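Local coordinates for acyl-coenzyme A oxidase (Caenorhabditis elegans, PDB 5K3H), which catalyses the FAD-dependent desaturation of acyl-CoA thioesters to 2-trans-enoyl-CoA, reducing oxygen to hydrogen peroxide, in the first step of peroxisomal beta-oxidation, at the interface of chains A and B. Coordinates in Å, arbitrary orientation; residue numbers count along the deposited sequence, not the author numbering. Chains: chain A/B, Acyl-coenzyme A oxidase.

Contact 1: the interface of chains A and B. Residues chain A 154, 183, 188; chain B 412, 637, 640-641.
In the homodimer, the loop carrying A:Met154, which belongs to the flavin-binding stretch of the acyl-CoA oxidase fold, packs with A:Ile183 and A:Trp188 against helix 636-645 and B:His412 of the other subunit. A:Met154 runs past B:Tyr637 and B:Leu640 in the opposite sense to their side chains. Its CG sits above the phenol plane at the rim of the ring, 3.6 Å from B:Tyr637 CD1, and the thioether sulfur continues inward to lie 3.9 Å from B:Leu640 CD2. The first torsion turns the methionine CG away from its own backbone N (chi1 163°), and bends at the next two bonds fold the chain along the helix surface. SD also backs onto one face of the A:Trp188 indole within its own chain, so the sulfur is held between the tryptophan and the helix.

The same indole face receives B:His412, whose CD2-NE2 edge points at the pyrrole part; the two rings stand 76° apart in an edge-to-face arrangement, with A:Trp188 CD1 lying in the imidazole plane 3.9 Å from B:His412 NE2. One face of the imidazole is covered, toward its rim, by B:Leu640 CD2 from helix 636-645 of the same chain. That leucine reaches the benzo end of the indole from the sulfur side, B:Leu640 CG coming to 3.7 Å from A:Trp188 CZ2. Farther along the rim, B:Phe641 CD1 meets the indole edge in its plane at A:Trp188 CZ3. The phenyl group is thereby placed beside the tryptophan, not stacked on it.

A:Ile183 closes the other end of the patch. With its CG1 branch opposite the backbone N (chi1 -173°), the delta methyl is carried to the helix backbone, where A:Ile183 CD1 lies 3.5 Å from the carbonyl oxygen B:Tyr637 O and 3.8 Å from B:Phe641 CB.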
ATOM      1  N   MET A 154      23.452  -7.058  -6.964  1.00 26.84           N
ATOM      2  CA  MET A 154      22.895  -5.853  -7.550  1.00 27.84           C
ATOM      3  C   MET A 154      22.173  -6.197  -8.838  1.00 26.57           C
ATOM      4  O   MET A 154      21.058  -5.720  -9.087  1.00 23.54           O
ATOM      5  CB  MET A 154      23.993  -4.833  -7.809  1.00 29.84           C
ATOM      6  CG  MET A 154      23.595  -3.726  -8.761  1.00 32.87           C
ATOM      7  SD  MET A 154      23.436  -2.153  -7.909  1.00 33.64           S
ATOM      8  CE  MET A 154      25.159  -1.727  -7.821  1.00 31.95           C
ATOM      9  N   ILE A 183      30.052  -3.685 -11.354  1.00 32.30           N
ATOM     10  CA  ILE A 183      29.084  -3.113 -10.425  1.00 32.51           C
ATOM     11  C   ILE A 183      27.892  -4.044 -10.177  1.00 28.73           C
ATOM     12  O   ILE A 183      27.385  -4.127  -9.049  1.00 27.08           O
ATOM     13  CB  ILE A 183      28.663  -1.725 -10.939  1.00 36.06           C
ATOM     14  CG1 ILE A 183      27.789  -1.012  -9.933  1.00 36.05           C
ATOM     15  CG2 ILE A 183      27.977  -1.813 -12.302  1.00 37.82           C
ATOM     16  CD1 ILE A 183      27.811   0.450 -10.176  1.00 37.59           C
ATOM     17  N   TRP A 188      24.190  -7.314  -2.762  1.00 26.33           N
ATOM     18  CA  TRP A 188      23.300  -6.172  -2.531  1.00 25.98           C
ATOM     19  C   TRP A 188      21.981  -6.709  -2.016  1.00 26.00           C
ATOM     20  O   TRP A 188      21.398  -7.582  -2.664  1.00 26.18           O
ATOM     21  CB  TRP A 188      23.093  -5.367  -3.818  1.00 25.78           C
ATOM     22  CG  TRP A 188      22.518  -3.998  -3.651  1.00 25.36           C
ATOM     23  CD1 TRP A 188      21.218  -3.687  -3.383  1.00 25.06           C
ATOM     24  CD2 TRP A 188      23.197  -2.761  -3.825  1.00 24.29           C
ATOM     25  NE1 TRP A 188      21.056  -2.337  -3.324  1.00 24.86           N
ATOM     26  CE2 TRP A 188      22.251  -1.734  -3.606  1.00 23.86           C
ATOM     27  CE3 TRP A 188      24.518  -2.414  -4.130  1.00 23.91           C
ATOM     28  CZ2 TRP A 188      22.579  -0.378  -3.672  1.00 23.74           C
ATOM     29  CZ3 TRP A 188      24.849  -1.054  -4.191  1.00 24.21           C
ATOM     30  CH2 TRP A 188      23.875  -0.057  -3.969  1.00 24.34           C
TER
ATOM     31  N   HIS B 412      14.625  -4.053  -5.483  1.00 22.52           N
ATOM     32  CA  HIS B 412      15.068  -2.661  -5.526  1.00 21.94           C
ATOM     33  C   HIS B 412      13.946  -1.663  -5.275  1.00 22.44           C
ATOM     34  O   HIS B 412      14.205  -0.559  -4.785  1.00 23.71           O
ATOM     35  CB  HIS B 412      15.710  -2.371  -6.868  1.00 21.34           C
ATOM     36  CG  HIS B 412      17.103  -2.874  -6.966  1.00 20.79           C
ATOM     37  ND1 HIS B 412      17.613  -3.443  -8.115  1.00 21.05           N
ATOM     38  CD2 HIS B 412      18.103  -2.891  -6.056  1.00 20.24           C
ATOM     39  CE1 HIS B 412      18.873  -3.787  -7.907  1.00 20.19           C
ATOM     40  NE2 HIS B 412      19.192  -3.468  -6.663  1.00 20.30           N
ATOM     41  N   TYR B 637      22.260   1.376 -12.225  1.00 23.22           N
ATOM     42  CA  TYR B 637      23.148   0.691 -11.279  1.00 23.78           C
ATOM     43  C   TYR B 637      24.273   1.591 -10.795  1.00 23.47           C
ATOM     44  O   TYR B 637      24.592   1.608  -9.604  1.00 22.04           O
ATOM     45  CB  TYR B 637      23.728  -0.582 -11.903  1.00 23.80           C
ATOM     46  CG  TYR B 637      22.674  -1.633 -12.167  1.00 24.84           C
ATOM     47  CD1 TYR B 637      21.674  -1.885 -11.238  1.00 25.43           C
ATOM     48  CD2 TYR B 637      22.673  -2.360 -13.341  1.00 25.50           C
ATOM     49  CE1 TYR B 637      20.699  -2.835 -11.476  1.00 25.54           C
ATOM     50  CE2 TYR B 637      21.715  -3.315 -13.587  1.00 25.54           C
ATOM     51  CZ  TYR B 637      20.726  -3.555 -12.658  1.00 26.05           C
ATOM     52  OH  TYR B 637      19.765  -4.524 -12.912  1.00 25.73           O
ATOM     53  N   LEU B 640      22.709   4.127  -8.505  1.00 22.31           N
ATOM     54  CA  LEU B 640      22.226   3.496  -7.282  1.00 22.57           C
ATOM     55  C   LEU B 640      23.384   3.252  -6.324  1.00 23.31           C
ATOM     56  O   LEU B 640      23.249   3.445  -5.109  1.00 23.57           O
ATOM     57  CB  LEU B 640      21.514   2.184  -7.623  1.00 22.73           C
ATOM     58  CG  LEU B 640      20.871   1.406  -6.478  1.00 23.19           C
ATOM     59  CD1 LEU B 640      19.780   2.219  -5.856  1.00 22.87           C
ATOM     60  CD2 LEU B 640      20.342   0.086  -6.998  1.00 23.58           C
ATOM     61  N   PHE B 641      24.545   2.867  -6.864  1.00 24.49           N
ATOM     62  CA  PHE B 641      25.739   2.694  -6.043  1.00 25.28           C
ATOM     63  C   PHE B 641      26.165   4.019  -5.408  1.00 25.81           C
ATOM     64  O   PHE B 641      26.398   4.087  -4.195  1.00 26.04           O
ATOM     65  CB  PHE B 641      26.847   2.113  -6.914  1.00 25.42           C
ATOM     66  CG  PHE B 641      28.047   1.652  -6.152  1.00 25.07           C
ATOM     67  CD1 PHE B 641      27.926   1.218  -4.833  1.00 25.09           C
ATOM     68  CD2 PHE B 641      29.298   1.624  -6.761  1.00 24.66           C
ATOM     69  CE1 PHE B 641      29.041   0.794  -4.125  1.00 24.78           C
ATOM     70  CE2 PHE B 641      30.417   1.195  -6.065  1.00 24.97           C
ATOM     71  CZ  PHE B 641      30.288   0.783  -4.744  1.00 25.21           C
TER

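Contact 2: the interface of chains A and B. Residues chain A 320, 411-412, 637, 640; chain B 154, 188-189.
The imidazole of A:His412 meets B:Trp188 edge to face, the planes 71° apart, with B:Trp188 NE1 lying in the histidine plane at its edge. One face of this imidazole is capped by A:Leu640 CD2, and its CE1 corner is directed at the pyrrole part of the indole, 3.5 Å from B:Trp188 CD1. The indole carries B:Met154 SD on one face, offset toward the rim, while B:Trp189 CD1 lies at its edge. The second indole, B:Trp189, crosses A:His412 obliquely, bringing B:Trp189 NE1 to 3.4 Å from A:His412 ND1, and its benzo part lies along the backbone carbonyl of A:Gly411, a residue of the FAD site.

The other ring nitrogen, A:His412 NE2, donates a hydrogen bond of 2.9 Å to the main-chain oxygen B:Met154 O. The bond is close to straight, 164° at the hydrogen. A:Arg320 NH1 grips the same oxygen from the other side, also at 2.9 Å, with the acceptor lying in the guanidinium plane. Both donors sit in the carbonyl plane, each on its own lone pair, so this loop oxygen is held by two side chains of the partner subunit. The arginine chain starts with CG opposite the backbone N and then bends (chi2 57°), carrying the guanidinium to the carbonyl.

A:Tyr637 supports the arrangement from within chain A: its phenol oxygen accepts a bond of 3.2 Å from A:Arg320 NH1, nearly in the guanidinium plane, while its ring packs on the B:Met154 side chain. The positive charge of the arginine, which also belongs to the FAD site, would be expected to polarise the peptide carbonyl. The other terminal nitrogen, A:Arg320 NH2, holds water 1 at 2.7 Å; this water lies well out of the carbonyl plane, 3.1 Å from B:Met154 O.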
ATOM      1  N   ARG A 320     -14.708   4.525  17.917  1.00 23.76           N
ATOM      2  CA  ARG A 320     -14.984   5.613  16.997  1.00 22.86           C
ATOM      3  C   ARG A 320     -16.472   5.599  16.680  1.00 22.64           C
ATOM      4  O   ARG A 320     -16.982   4.619  16.125  1.00 23.75           O
ATOM      5  CB  ARG A 320     -14.140   5.445  15.726  1.00 23.13           C
ATOM      6  CG  ARG A 320     -14.382   6.463  14.589  1.00 23.59           C
ATOM      7  CD  ARG A 320     -14.181   7.918  15.032  1.00 23.65           C
ATOM      8  NE  ARG A 320     -14.112   8.867  13.908  1.00 24.42           N
ATOM      9  CZ  ARG A 320     -13.505  10.057  13.961  1.00 24.13           C
ATOM     10  NH1 ARG A 320     -12.904  10.446  15.083  1.00 24.46           N
ATOM     11  NH2 ARG A 320     -13.493  10.860  12.894  1.00 23.37           N
ATOM     12  N   GLY A 411      -9.254   9.072   8.702  1.00 22.08           N
ATOM     13  CA  GLY A 411      -8.139  10.005   8.693  1.00 21.80           C
ATOM     14  C   GLY A 411      -7.070   9.662   9.705  1.00 22.76           C
ATOM     15  O   GLY A 411      -5.876   9.717   9.400  1.00 23.83           O
ATOM     16  N   HIS A 412      -7.482   9.249  10.905  1.00 23.33           N
ATOM     17  CA  HIS A 412      -6.512   8.954  11.952  1.00 22.13           C
ATOM     18  C   HIS A 412      -5.556   7.831  11.564  1.00 21.71           C
ATOM     19  O   HIS A 412      -4.418   7.810  12.044  1.00 21.39           O
ATOM     20  CB  HIS A 412      -7.241   8.613  13.249  1.00 21.64           C
ATOM     21  CG  HIS A 412      -7.758   9.815  13.979  1.00 21.39           C
ATOM     22  ND1 HIS A 412      -7.016  10.973  14.132  1.00 21.31           N
ATOM     23  CD2 HIS A 412      -8.961  10.058  14.552  1.00 21.32           C
ATOM     24  CE1 HIS A 412      -7.734  11.867  14.786  1.00 20.87           C
ATOM     25  NE2 HIS A 412      -8.916  11.337  15.058  1.00 21.18           N
ATOM     26  N   TYR A 637      -8.561   8.753  22.474  1.00 24.56           N
ATOM     27  CA  TYR A 637      -8.467  10.202  22.265  1.00 25.03           C
ATOM     28  C   TYR A 637      -7.520  10.885  23.257  1.00 25.27           C
ATOM     29  O   TYR A 637      -6.710  11.731  22.860  1.00 24.76           O
ATOM     30  CB  TYR A 637      -9.854  10.854  22.320  1.00 24.42           C
ATOM     31  CG  TYR A 637     -10.748  10.465  21.169  1.00 24.43           C
ATOM     32  CD1 TYR A 637     -10.248  10.401  19.862  1.00 24.18           C
ATOM     33  CD2 TYR A 637     -12.083  10.130  21.380  1.00 24.26           C
ATOM     34  CE1 TYR A 637     -11.065  10.017  18.801  1.00 24.86           C
ATOM     35  CE2 TYR A 637     -12.895   9.766  20.345  1.00 24.13           C
ATOM     36  CZ  TYR A 637     -12.389   9.710  19.057  1.00 24.23           C
ATOM     37  OH  TYR A 637     -13.213   9.343  18.021  1.00 25.45           O
ATOM     38  N   LEU A 640      -4.026   9.814  22.231  1.00 25.22           N
ATOM     39  CA  LEU A 640      -3.607  10.379  20.952  1.00 25.04           C
ATOM     40  C   LEU A 640      -3.167  11.836  21.108  1.00 24.33           C
ATOM     41  O   LEU A 640      -2.205  12.277  20.470  1.00 23.78           O
ATOM     42  CB  LEU A 640      -4.754  10.250  19.947  1.00 25.02           C
ATOM     43  CG  LEU A 640      -4.550  10.659  18.488  1.00 25.46           C
ATOM     44  CD1 LEU A 640      -3.499   9.776  17.949  1.00 25.05           C
ATOM     45  CD2 LEU A 640      -5.850  10.519  17.675  1.00 26.66           C
TER
ATOM     46  N   MET B 154     -10.959  16.176  15.980  1.00 20.41           N
ATOM     47  CA  MET B 154     -10.479  14.915  16.533  1.00 23.30           C
ATOM     48  C   MET B 154     -11.548  13.822  16.492  1.00 22.22           C
ATOM     49  O   MET B 154     -11.298  12.717  16.005  1.00 21.96           O
ATOM     50  CB  MET B 154      -9.981  15.167  17.963  1.00 27.44           C
ATOM     51  CG  MET B 154      -9.889  13.956  18.880  1.00 33.19           C
ATOM     52  SD  MET B 154      -8.216  13.430  19.212  1.00 43.01           S
ATOM     53  CE  MET B 154      -7.727  14.589  20.444  1.00 35.10           C
ATOM     54  N   TRP B 188      -8.325  19.027  14.181  1.00 22.95           N
ATOM     55  CA  TRP B 188      -7.321  17.957  14.105  1.00 22.83           C
ATOM     56  C   TRP B 188      -7.240  17.523  12.656  1.00 22.05           C
ATOM     57  O   TRP B 188      -8.284  17.244  12.062  1.00 22.29           O
ATOM     58  CB  TRP B 188      -7.682  16.774  15.009  1.00 22.96           C
ATOM     59  CG  TRP B 188      -6.527  15.819  15.301  1.00 23.55           C
ATOM     60  CD1 TRP B 188      -6.016  14.853  14.471  1.00 23.85           C
ATOM     61  CD2 TRP B 188      -5.756  15.749  16.510  1.00 23.95           C
ATOM     62  NE1 TRP B 188      -4.966  14.200  15.086  1.00 23.30           N
ATOM     63  CE2 TRP B 188      -4.792  14.730  16.339  1.00 23.58           C
ATOM     64  CE3 TRP B 188      -5.789  16.446  17.724  1.00 24.15           C
ATOM     65  CZ2 TRP B 188      -3.876  14.399  17.328  1.00 23.81           C
ATOM     66  CZ3 TRP B 188      -4.862  16.116  18.704  1.00 24.05           C
ATOM     67  CH2 TRP B 188      -3.919  15.103  18.495  1.00 23.59           C
ATOM     68  N   TRP B 189      -6.013  17.574  12.062  1.00 20.60           N
ATOM     69  CA  TRP B 189      -5.614  17.254  10.676  1.00 20.95           C
ATOM     70  C   TRP B 189      -5.450  18.418   9.685  1.00 20.51           C
ATOM     71  O   TRP B 189      -4.840  18.179   8.632  1.00 21.05           O
ATOM     72  CB  TRP B 189      -6.563  16.216  10.030  1.00 20.70           C
ATOM     73  CG  TRP B 189      -6.192  14.826  10.433  1.00 21.04           C
ATOM     74  CD1 TRP B 189      -6.862  14.011  11.299  1.00 21.14           C
ATOM     75  CD2 TRP B 189      -5.016  14.108  10.028  1.00 20.94           C
ATOM     76  NE1 TRP B 189      -6.181  12.832  11.447  1.00 21.73           N
ATOM     77  CE2 TRP B 189      -5.044  12.867  10.678  1.00 20.93           C
ATOM     78  CE3 TRP B 189      -3.946  14.402   9.168  1.00 21.29           C
ATOM     79  CZ2 TRP B 189      -4.043  11.921  10.514  1.00 21.65           C
ATOM     80  CZ3 TRP B 189      -2.953  13.453   8.993  1.00 21.64           C
ATOM     81  CH2 TRP B 189      -3.006  12.227   9.666  1.00 22.21           C
TER
HETATM   82  O   HOH W   1     -11.614  12.823  12.920  1.00 27.32           O

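Contact 1 and contact 2 lie about 41 Å apart, centre to centre, and are twin regions of the two-fold interface: each pairs Met154 and Trp188 of one subunit with His412, Tyr637 and Leu640 of the other. The histidine rings are modelled about half a turn apart, chi2 being 141° in chain B and -43° in chain A, a choice that may reflect ambiguity at this resolution. Because the FAD sites combine residues of both subunits, this packing probably couples dimer assembly to formation of the cofactor pocket, and the loop around Met154 is anchored by the partner even in this apo form.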